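Long-range contact in tail fiber protein (Acinetobacter phage AM24, PDB 5W5P), which probably recognises, and may degrade, the capsular polysaccharide of its Acinetobacter baumannii host as the tailspike of the phage: residues S216-Y227 against R238-R249. Sequence-based numbering, arbitrary orientation.
Sequences SQSVVVNGDRLY and RISALVRATQPR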
loop_
_atom_site.group_PDB
_atom_site.type_symbol
_atom_site.label_atom_id
_atom_site.label_comp_id
_atom_site.label_asym_id
_atom_site.label_seq_id
_atom_site.Cartn_x
_atom_site.Cartn_y
_atom_site.Cartn_z
ATOM N N SER A 216 -11.868 29.718 -16.529
ATOM C CA SER A 216 -10.822 29.747 -17.536
ATOM C C SER A 216 -9.913 28.549 -17.302
ATOM O O SER A 216 -10.074 27.805 -16.330
ATOM C CB SER A 216 -10.040 31.060 -17.485
ATOM O OG SER A 216 -9.406 31.206 -16.229
ATOM N N GLN A 217 -8.940 28.372 -18.191
ATOM C CA GLN A 217 -8.064 27.210 -18.141
ATOM C C GLN A 217 -6.889 27.471 -17.208
ATOM O O GLN A 217 -6.226 28.509 -17.310
ATOM C CB GLN A 217 -7.571 26.852 -19.544
ATOM C CG GLN A 217 -8.601 26.102 -20.380
ATOM C CD GLN A 217 -9.134 24.859 -19.681
ATOM O OE1 GLN A 217 -8.377 23.955 -19.330
ATOM N NE2 GLN A 217 -10.443 24.809 -19.479
ATOM N N SER A 218 -6.638 26.522 -16.300
ATOM C CA SER A 218 -5.518 26.596 -15.364
ATOM C C SER A 218 -4.901 25.213 -15.228
ATOM O O SER A 218 -5.530 24.295 -14.694
ATOM C CB SER A 218 -5.965 27.116 -14.002
ATOM O OG SER A 218 -7.084 26.398 -13.514
ATOM N N VAL A 219 -3.666 25.067 -15.695
ATOM C CA VAL A 219 -2.907 23.827 -15.591
ATOM C C VAL A 219 -1.581 24.156 -14.923
ATOM O O VAL A 219 -0.929 25.138 -15.290
ATOM C CB VAL A 219 -2.681 23.178 -16.970
ATOM C CG1 VAL A 219 -1.742 21.978 -16.851
ATOM C CG2 VAL A 219 -4.023 22.787 -17.607
ATOM N N VAL A 220 -1.190 23.350 -13.934
ATOM C CA VAL A 220 0.002 23.640 -13.136
ATOM C C VAL A 220 1.232 23.018 -13.785
ATOM O O VAL A 220 2.207 23.716 -14.088
ATOM C CB VAL A 220 -0.158 23.152 -11.684
ATOM C CG1 VAL A 220 1.068 23.529 -10.854
ATOM C CG2 VAL A 220 -1.427 23.725 -11.068
ATOM N N VAL A 221 1.196 21.708 -14.016
ATOM C CA VAL A 221 2.336 20.967 -14.542
ATOM C C VAL A 221 2.030 20.537 -15.970
ATOM O O VAL A 221 0.988 19.925 -16.234
ATOM C CB VAL A 221 2.668 19.751 -13.660
ATOM C CG1 VAL A 221 3.659 18.831 -14.369
ATOM C CG2 VAL A 221 3.220 20.198 -12.309
ATOM N N ASN A 222 2.939 20.861 -16.889
ATOM C CA ASN A 222 2.885 20.352 -18.258
ATOM C C ASN A 222 3.522 18.972 -18.258
ATOM O O ASN A 222 4.749 18.843 -18.245
ATOM C CB ASN A 222 3.606 21.290 -19.220
ATOM C CG ASN A 222 3.357 20.936 -20.676
ATOM O OD1 ASN A 222 3.165 19.768 -21.024
ATOM N ND2 ASN A 222 3.359 21.948 -21.538
ATOM N N GLY A 223 2.686 17.932 -18.271
ATOM C CA GLY A 223 3.182 16.569 -18.224
ATOM C C GLY A 223 3.835 16.086 -19.501
ATOM O O GLY A 223 4.436 15.005 -19.492
ATOM N N ASP A 224 3.718 16.845 -20.597
ATOM C CA ASP A 224 4.452 16.508 -21.812
ATOM C C ASP A 224 5.950 16.676 -21.623
ATOM O O ASP A 224 6.736 16.005 -22.303
ATOM C CB ASP A 224 4.001 17.388 -22.980
ATOM C CG ASP A 224 2.643 17.007 -23.523
ATOM O OD1 ASP A 224 2.426 15.817 -23.849
ATOM O OD2 ASP A 224 1.791 17.912 -23.636
ATOM N N ARG A 225 6.364 17.579 -20.724
ATOM C CA ARG A 225 7.756 18.006 -20.615
ATOM C C ARG A 225 8.364 17.826 -19.235
ATOM O O ARG A 225 9.579 17.999 -19.095
ATOM C CB ARG A 225 7.900 19.484 -21.017
ATOM C CG ARG A 225 7.209 19.849 -22.307
ATOM C CD ARG A 225 7.621 18.937 -23.457
ATOM N NE ARG A 225 7.035 19.351 -24.728
ATOM C CZ ARG A 225 7.253 18.736 -25.885
ATOM N NH1 ARG A 225 8.039 17.668 -25.930
ATOM N NH2 ARG A 225 6.670 19.175 -26.994
ATOM N N LEU A 226 7.570 17.479 -18.223
ATOM C CA LEU A 226 8.044 17.328 -16.852
ATOM C C LEU A 226 7.847 15.879 -16.429
ATOM O O LEU A 226 6.708 15.430 -16.252
ATOM C CB LEU A 226 7.307 18.286 -15.916
ATOM C CG LEU A 226 7.583 19.770 -16.191
ATOM C CD1 LEU A 226 6.963 20.679 -15.133
ATOM C CD2 LEU A 226 9.076 20.010 -16.294
ATOM N N TYR A 227 8.952 15.151 -16.280
ATOM C CA TYR A 227 8.950 13.769 -15.826
ATOM C C TYR A 227 9.558 13.685 -14.433
ATOM O O TYR A 227 10.232 14.609 -13.971
ATOM C CB TYR A 227 9.742 12.862 -16.777
ATOM C CG TYR A 227 9.275 12.858 -18.218
ATOM C CD1 TYR A 227 7.994 13.274 -18.560
ATOM C CD2 TYR A 227 10.119 12.417 -19.239
ATOM C CE1 TYR A 227 7.569 13.268 -19.876
ATOM C CE2 TYR A 227 9.699 12.404 -20.563
ATOM C CZ TYR A 227 8.425 12.833 -20.873
ATOM O OH TYR A 227 7.991 12.827 -22.177
ATOM N N ARG A 238 -10.014 24.951 -7.732
ATOM C CA ARG A 238 -10.587 25.331 -9.027
ATOM C C ARG A 238 -9.526 25.330 -10.127
ATOM O O ARG A 238 -9.481 26.218 -10.985
ATOM C CB ARG A 238 -11.302 26.682 -8.940
ATOM C CG ARG A 238 -12.438 26.694 -7.922
ATOM C CD ARG A 238 -13.211 27.996 -7.939
ATOM N NE ARG A 238 -14.195 28.057 -6.859
ATOM C CZ ARG A 238 -13.939 28.523 -5.638
ATOM N NH1 ARG A 238 -12.728 28.970 -5.338
ATOM N NH2 ARG A 238 -14.896 28.549 -4.716
ATOM N N ILE A 239 -8.674 24.306 -10.106
ATOM C CA ILE A 239 -7.633 24.106 -11.106
ATOM C C ILE A 239 -8.151 23.130 -12.154
ATOM O O ILE A 239 -8.643 22.047 -11.818
ATOM C CB ILE A 239 -6.333 23.598 -10.458
ATOM C CG1 ILE A 239 -5.776 24.671 -9.517
ATOM C CG2 ILE A 239 -5.319 23.154 -11.520
ATOM C CD1 ILE A 239 -4.978 25.754 -10.220
ATOM N N SER A 240 -8.046 23.511 -13.428
ATOM C CA SER A 240 -8.616 22.689 -14.494
ATOM C C SER A 240 -7.917 21.338 -14.584
ATOM O O SER A 240 -8.555 20.317 -14.872
ATOM C CB SER A 240 -8.527 23.430 -15.828
ATOM O OG SER A 240 -8.951 24.778 -15.689
ATOM N N ALA A 241 -6.607 21.314 -14.346
ATOM C CA ALA A 241 -5.843 20.076 -14.354
ATOM C C ALA A 241 -4.537 20.312 -13.617
ATOM O O ALA A 241 -3.844 21.295 -13.891
ATOM C CB ALA A 241 -5.566 19.597 -15.785
ATOM N N LEU A 242 -4.202 19.419 -12.686
ATOM C CA LEU A 242 -2.885 19.483 -12.063
ATOM C C LEU A 242 -1.801 19.151 -13.080
ATOM O O LEU A 242 -0.781 19.847 -13.169
ATOM C CB LEU A 242 -2.814 18.531 -10.867
ATOM C CG LEU A 242 -3.245 19.068 -9.501
ATOM C CD1 LEU A 242 -4.742 19.379 -9.458
ATOM C CD2 LEU A 242 -2.865 18.083 -8.396
ATOM N N VAL A 243 -2.010 18.090 -13.859
ATOM C CA VAL A 243 -1.088 17.666 -14.908
ATOM C C VAL A 243 -1.876 17.481 -16.197
ATOM O O VAL A 243 -2.945 16.861 -16.192
ATOM C CB VAL A 243 -0.351 16.361 -14.546
ATOM C CG1 VAL A 243 0.717 16.049 -15.593
ATOM C CG2 VAL A 243 0.265 16.461 -13.164
ATOM N N ARG A 244 -1.348 18.010 -17.295
ATOM C CA ARG A 244 -1.942 17.832 -18.608
ATOM C C ARG A 244 -0.828 17.510 -19.591
ATOM O O ARG A 244 0.294 18.008 -19.453
ATOM C CB ARG A 244 -2.715 19.083 -19.053
ATOM C CG ARG A 244 -3.269 19.005 -20.464
ATOM C CD ARG A 244 -4.241 20.137 -20.760
ATOM N NE ARG A 244 -5.450 20.032 -19.951
ATOM C CZ ARG A 244 -6.339 21.010 -19.785
ATOM N NH1 ARG A 244 -6.172 22.181 -20.390
ATOM N NH2 ARG A 244 -7.401 20.814 -19.018
ATOM N N ALA A 245 -1.131 16.650 -20.561
ATOM C CA ALA A 245 -0.178 16.304 -21.607
ATOM C C ALA A 245 -0.960 15.936 -22.859
ATOM O O ALA A 245 -1.718 14.962 -22.845
ATOM C CB ALA A 245 0.727 15.151 -21.165
ATOM N N THR A 246 -0.791 16.720 -23.932
ATOM C CA THR A 246 -1.513 16.492 -25.181
ATOM C C THR A 246 -0.605 16.440 -26.406
ATOM O O THR A 246 -1.113 16.483 -27.531
ATOM C CB THR A 246 -2.583 17.573 -25.411
ATOM O OG1 THR A 246 -1.957 18.784 -25.854
ATOM C CG2 THR A 246 -3.385 17.845 -24.145
ATOM N N GLN A 247 0.715 16.352 -26.233
ATOM C CA GLN A 247 1.614 16.445 -27.376
ATOM C C GLN A 247 2.146 15.069 -27.748
ATOM O O GLN A 247 2.905 14.475 -26.964
ATOM C CB GLN A 247 2.772 17.398 -27.078
ATOM C CG GLN A 247 2.387 18.870 -27.088
ATOM C CD GLN A 247 1.804 19.318 -28.418
ATOM O OE1 GLN A 247 2.227 18.859 -29.483
ATOM N NE2 GLN A 247 0.835 20.229 -28.362
ATOM N N PRO A 248 1.792 14.526 -28.913
ATOM C CA PRO A 248 2.369 13.243 -29.332
ATOM C C PRO A 248 3.873 13.352 -29.524
ATOM O O PRO A 248 4.381 14.330 -30.077
ATOM C CB PRO A 248 1.657 12.945 -30.660
ATOM C CG PRO A 248 0.461 13.854 -30.684
ATOM C CD PRO A 248 0.861 15.069 -29.915
ATOM N N ARG A 249 4.588 12.335 -29.054
ATOM C CA ARG A 249 6.038 12.307 -29.174
ATOM C C ARG A 249 6.522 10.882 -28.959
ATOM O O ARG A 249 5.818 10.048 -28.385
ATOM C CB ARG A 249 6.698 13.255 -28.174
ATOM C CG ARG A 249 6.526 12.833 -26.736
ATOM C CD ARG A 249 6.624 14.021 -25.806
ATOM N NE ARG A 249 6.448 13.621 -24.416
ATOM C CZ ARG A 249 5.277 13.573 -23.795
ATOM N NH1 ARG A 249 4.165 13.913 -24.437
ATOM N NH2 ARG A 249 5.221 13.191 -22.524
HETATM O O HOH W 1 -9.151 27.744 -13.562
HETATM O O HOH W 2 -11.811 25.524 -15.576
#
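Strands 219-222 and 241-244 are parallel neighbours on successive rungs of the beta-helix, the fold common in phage tailspikes, both bending round a corner, at V220 and at L242-V243. V221 N gives a bond to L242 O (2.8 Å), and R244 N returns one to V221 O. G223 N then bonds R244 O. Before the strands, two serines exchange bonds. S218 N donates to S240 OG at 3.0 Å, and S240 N donates to S218 OG. S240 OG reaches its partner from beside its own backbone N (chi1 -46°). V219 CG2 packs against A241 CB, 4.0 Å away. The same CG2 lies over one face of the R244 guanidinium. Q217 OE1 meets the edge of that group, 3.0 Å from R244 NH1, with a weaker bond from NH2.

After the strands, the D224 carboxylate holds residues 246-249. OD2 takes T246 N near the carboxylate plane; OD1 takes Q247 N from above it. OD1 also forms a salt bridge to R249 NH1 at 2.6 Å, the two planes 87° apart. R249 is further fixed by Y227 OH, 2.8 Å from both NE and NH2 in the guanidinium plane. R249 NH1 also bonds Q247 O of its own segment. The guanidinium thus links D224 and Y227 to the end of 238-249. N222 OD1 accepts from D224 N in an Asx turn.

On the next rung, strand 272-276 carries D275, the salt-bridge partner of R244. Y256 lies against R249 as a cation-pi partner. Strand 199-204 packs on V220 and V221 through I204, and V257 of strand 257-258 touches V243 and A245.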